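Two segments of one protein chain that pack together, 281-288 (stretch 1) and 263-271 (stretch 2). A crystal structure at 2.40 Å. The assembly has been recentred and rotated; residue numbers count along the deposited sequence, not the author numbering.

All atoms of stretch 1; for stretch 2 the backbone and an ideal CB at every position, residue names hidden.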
# COMPACT_ATOMS: atom_id res chain seq x y z
N ARG A 281 4.95 -15.13 1.27
CA ARG A 281 4.33 -15.84 2.38
C ARG A 281 3.63 -14.86 3.30
O ARG A 281 4.14 -13.76 3.56
CB ARG A 281 5.38 -16.65 3.15
CG ARG A 281 4.81 -17.57 4.21
CD ARG A 281 5.71 -18.79 4.40
NE ARG A 281 5.15 -19.78 5.31
CZ ARG A 281 4.22 -20.67 4.97
NH1 ARG A 281 3.74 -20.70 3.73
NH2 ARG A 281 3.77 -21.54 5.87
N LEU A 282 2.45 -15.24 3.78
CA LEU A 282 1.65 -14.39 4.67
C LEU A 282 1.52 -15.06 6.03
O LEU A 282 0.98 -16.17 6.13
CB LEU A 282 0.27 -14.11 4.07
CG LEU A 282 0.19 -12.96 3.06
CD1 LEU A 282 0.65 -13.43 1.69
CD2 LEU A 282 -1.22 -12.39 3.00
N HIS A 283 1.99 -14.37 7.07
CA HIS A 283 1.88 -14.84 8.44
C HIS A 283 0.95 -13.98 9.28
O HIS A 283 0.70 -14.33 10.44
CB HIS A 283 3.26 -14.89 9.11
CG HIS A 283 4.15 -15.98 8.61
ND1 HIS A 283 3.93 -17.31 8.89
CD2 HIS A 283 5.28 -15.94 7.86
CE1 HIS A 283 4.88 -18.05 8.34
NE2 HIS A 283 5.71 -17.24 7.70
N ARG A 284 0.44 -12.88 8.74
CA ARG A 284 -0.21 -11.87 9.55
C ARG A 284 -1.69 -11.75 9.20
O ARG A 284 -2.11 -12.03 8.07
CB ARG A 284 0.47 -10.50 9.39
CG ARG A 284 1.98 -10.53 9.54
CD ARG A 284 2.41 -11.29 10.79
NE ARG A 284 3.80 -11.74 10.68
CZ ARG A 284 4.45 -12.41 11.63
NH1 ARG A 284 5.71 -12.78 11.43
NH2 ARG A 284 3.85 -12.70 12.78
N LEU A 285 -2.47 -11.33 10.20
CA LEU A 285 -3.87 -10.97 10.05
C LEU A 285 -4.06 -9.60 10.67
O LEU A 285 -3.61 -9.36 11.80
CB LEU A 285 -4.80 -11.96 10.75
CG LEU A 285 -5.15 -13.28 10.07
CD1 LEU A 285 -5.64 -14.25 11.12
CD2 LEU A 285 -6.22 -13.05 9.01
N CYS A 286 -4.72 -8.70 9.95
CA CYS A 286 -5.04 -7.40 10.53
C CYS A 286 -6.10 -7.59 11.61
O CYS A 286 -7.22 -8.04 11.33
CB CYS A 286 -5.52 -6.43 9.47
SG CYS A 286 -6.05 -4.84 10.16
N ARG A 287 -5.75 -7.26 12.85
CA ARG A 287 -6.67 -7.43 13.96
C ARG A 287 -7.50 -6.18 14.23
O ARG A 287 -8.60 -6.30 14.78
CB ARG A 287 -5.91 -7.81 15.23
CG ARG A 287 -4.88 -8.92 15.05
CD ARG A 287 -5.51 -10.16 14.42
NE ARG A 287 -4.49 -11.11 13.99
CZ ARG A 287 -4.29 -12.30 14.53
NH1 ARG A 287 -5.06 -12.72 15.53
NH2 ARG A 287 -3.34 -13.10 14.07
N GLN A 288 -7.00 -5.00 13.88
CA GLN A 288 -7.76 -3.80 14.19
C GLN A 288 -7.33 -2.64 13.30
O GLN A 288 -6.23 -2.64 12.74
CB GLN A 288 -7.62 -3.42 15.67
CG GLN A 288 -6.18 -3.37 16.13
CD GLN A 288 -6.03 -3.34 17.64
OE1 GLN A 288 -6.87 -2.78 18.35
NE2 GLN A 288 -4.97 -3.96 18.14
N UNK A 263 5.62 -7.64 19.13
CA UNK A 263 5.68 -8.08 17.75
C UNK A 263 4.31 -8.58 17.31
O UNK A 263 3.48 -9.01 18.12
CB UNK A 263 6.74 -9.17 17.57
N UNK A 264 4.07 -8.54 16.00
CA UNK A 264 2.76 -8.93 15.49
C UNK A 264 2.54 -10.43 15.61
O UNK A 264 3.49 -11.22 15.66
CB UNK A 264 2.61 -8.49 14.03
N UNK A 265 1.27 -10.82 15.67
CA UNK A 265 0.92 -12.21 15.88
C UNK A 265 1.14 -13.03 14.62
O UNK A 265 1.10 -12.51 13.50
CB UNK A 265 -0.53 -12.33 16.34
N UNK A 266 1.35 -14.33 14.80
CA UNK A 266 1.47 -15.27 13.70
C UNK A 266 0.16 -16.02 13.57
O UNK A 266 -0.35 -16.58 14.55
CB UNK A 266 2.64 -16.23 13.91
N UNK A 267 -0.40 -16.04 12.36
CA UNK A 267 -1.70 -16.64 12.14
C UNK A 267 -1.59 -18.16 12.11
O UNK A 267 -0.52 -18.74 11.92
CB UNK A 267 -2.31 -16.12 10.84
N UNK A 268 -2.74 -18.81 12.29
CA UNK A 268 -2.80 -20.27 12.30
C UNK A 268 -2.82 -20.86 10.89
O UNK A 268 -2.53 -22.05 10.74
CB UNK A 268 -4.04 -20.73 13.07
N UNK A 269 -3.14 -20.06 9.88
CA UNK A 269 -3.30 -20.54 8.51
C UNK A 269 -2.36 -19.82 7.54
O UNK A 269 -2.81 -19.18 6.58
CB UNK A 269 -4.75 -20.36 8.06
N UNK A 270 -1.05 -19.92 7.75
CA UNK A 270 -0.12 -19.25 6.83
C UNK A 270 -0.13 -19.92 5.47
O UNK A 270 -0.37 -21.13 5.35
CB UNK A 270 1.30 -19.25 7.40
N UNK A 271 0.15 -19.13 4.43
CA UNK A 271 0.16 -19.66 3.08
C UNK A 271 1.12 -18.85 2.23
O UNK A 271 1.52 -17.74 2.59
CB UNK A 271 -1.25 -19.65 2.47

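Position 263 starts the stretch with its CA-to-CB bond sideways and nothing of stretch 1 within 5.5 Å of the ideal CB. The contact sets no requirement, and a small or polar residue would serve as well as most. The deposited residue is S263, chi1 p, whose hydroxyl is hydrogen-bonded elsewhere in the structure.

At position 264 the bond points toward stretch 1, and the ideal CB lies 4.3 Å from R284 CD. R284 offers a flat cation and an aliphatic shaft, so an aromatic could lie against both, an acid could answer the charge, and an aliphatic could cover the shaft. It is W264. With chi1 p and chi2 at 14°, its ring stacks on the guanidinium, centres 3.6 Å apart and planes at 12°. R284 CZ stands 3.6 Å from the centroid of the five-membered ring, a cation-pi contact, while R284 CD, also 3.6 Å from that centroid, makes a CH-pi contact almost along the normal.

Position 265 points sideways, its ideal CB 3.7 Å from R287 NH2. An acid could use the charge; an apolar chain could cover the guanidinium. It is L265, with CD1 over one face of that group, 3.7 Å from R287 NH1. R284 NH2 donates to L265 O at 2.8 Å and 159°.

At 266 the ideal CB is 3.9 Å from R284 NH2 and 4.4 Å from H283 O. The sideways bond allows a small residue, or a longer one that leads away. A266 supplies just the methyl, and its CA makes a CA-H...O contact with H283 O at 3.5 Å.

Position 267 points toward stretch 1, between H283 O (3.5 Å from the ideal CB) and L285 CD1 (3.8 Å). Carbonyls favour a donor, the leucine an apolar surface; a long side chain combining the two, such as lysine, arginine or glutamine, would suit. It is R267. R267 NH1 donates to R284 O at 3.0 Å, and L285 CD2 lies over a guanidinium face, 3.7 Å from R267 CZ. The backbone R267 N donates to H283 O at 2.8 Å.

Position 268 points away and accepts many polar residues; it is Q268. Position 269 has no stretch 1 atom within 5.5 Å of its ideal CB; an acid there could serve R267, two residues earlier. D269 does so, OD1 forming a salt bridge with R267 NE at 2.7 Å.

At 270, phi of -70° permits proline, and the ideal CB sits 3.3 Å from L282 O and 3.6 Å from H283 ND1, favouring a compact residue. P270 CB lies over one face of the R281 guanidinium, 3.7 Å from R281 NH2.

Position 271 pairs with L282 in an antiparallel bridge, L282 N donating to the carbonyl O of position 271 at 2.9 Å. Both side chains share a sheet face, so an aliphatic or aromatic fits. F271, chi1 p, brings CZ within 3.9 Å of L282 CD2, with L282 CB over its ring face.

Stretch 2 (263-271) SWLARQDPF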
# COMPACT_ATOMS: atom_id res chain seq x y z
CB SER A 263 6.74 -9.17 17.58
OG SER A 263 6.45 -10.29 18.39
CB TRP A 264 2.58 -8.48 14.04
CG TRP A 264 3.73 -8.74 13.10
CD1 TRP A 264 4.82 -9.55 13.30
CD2 TRP A 264 3.90 -8.17 11.79
NE1 TRP A 264 5.64 -9.52 12.20
CE2 TRP A 264 5.10 -8.67 11.26
CE3 TRP A 264 3.15 -7.27 11.03
CZ2 TRP A 264 5.57 -8.31 10.00
CZ3 TRP A 264 3.61 -6.92 9.77
CH2 TRP A 264 4.81 -7.44 9.27
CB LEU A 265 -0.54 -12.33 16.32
CG LEU A 265 -0.92 -11.72 17.67
CD1 LEU A 265 -2.42 -11.74 17.86
CD2 LEU A 265 -0.23 -12.49 18.79
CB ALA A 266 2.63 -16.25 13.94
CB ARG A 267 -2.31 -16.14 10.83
CG ARG A 267 -1.48 -16.46 9.60
CD ARG A 267 -1.94 -15.65 8.40
NE ARG A 267 -3.26 -16.06 7.93
CZ ARG A 267 -4.00 -15.35 7.08
NH1 ARG A 267 -3.56 -14.18 6.62
NH2 ARG A 267 -5.19 -15.80 6.70
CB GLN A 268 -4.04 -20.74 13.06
CG GLN A 268 -3.96 -20.54 14.55
CD GLN A 268 -5.20 -21.03 15.26
OE1 GLN A 268 -5.72 -22.11 14.96
NE2 GLN A 268 -5.69 -20.25 16.22
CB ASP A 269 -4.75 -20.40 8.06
CG ASP A 269 -5.22 -18.95 8.05
OD1 ASP A 269 -4.75 -18.14 8.88
OD2 ASP A 269 -6.06 -18.61 7.18
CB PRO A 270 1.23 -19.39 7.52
CG PRO A 270 1.11 -20.63 8.33
CD PRO A 270 -0.34 -20.84 8.66
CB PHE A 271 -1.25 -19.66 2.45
CG PHE A 271 -1.83 -18.29 2.27
CD1 PHE A 271 -2.49 -17.66 3.31
CD2 PHE A 271 -1.72 -17.63 1.05
CE1 PHE A 271 -3.03 -16.40 3.14
CE2 PHE A 271 -2.26 -16.37 0.87
CZ PHE A 271 -2.92 -15.75 1.92
O HOH W 1 -1.13 -11.16 12.75
O HOH W 2 -2.91 -15.43 15.24
O HOH W 3 2.21 -18.30 10.84
O HOH W 4 1.89 -23.64 4.65
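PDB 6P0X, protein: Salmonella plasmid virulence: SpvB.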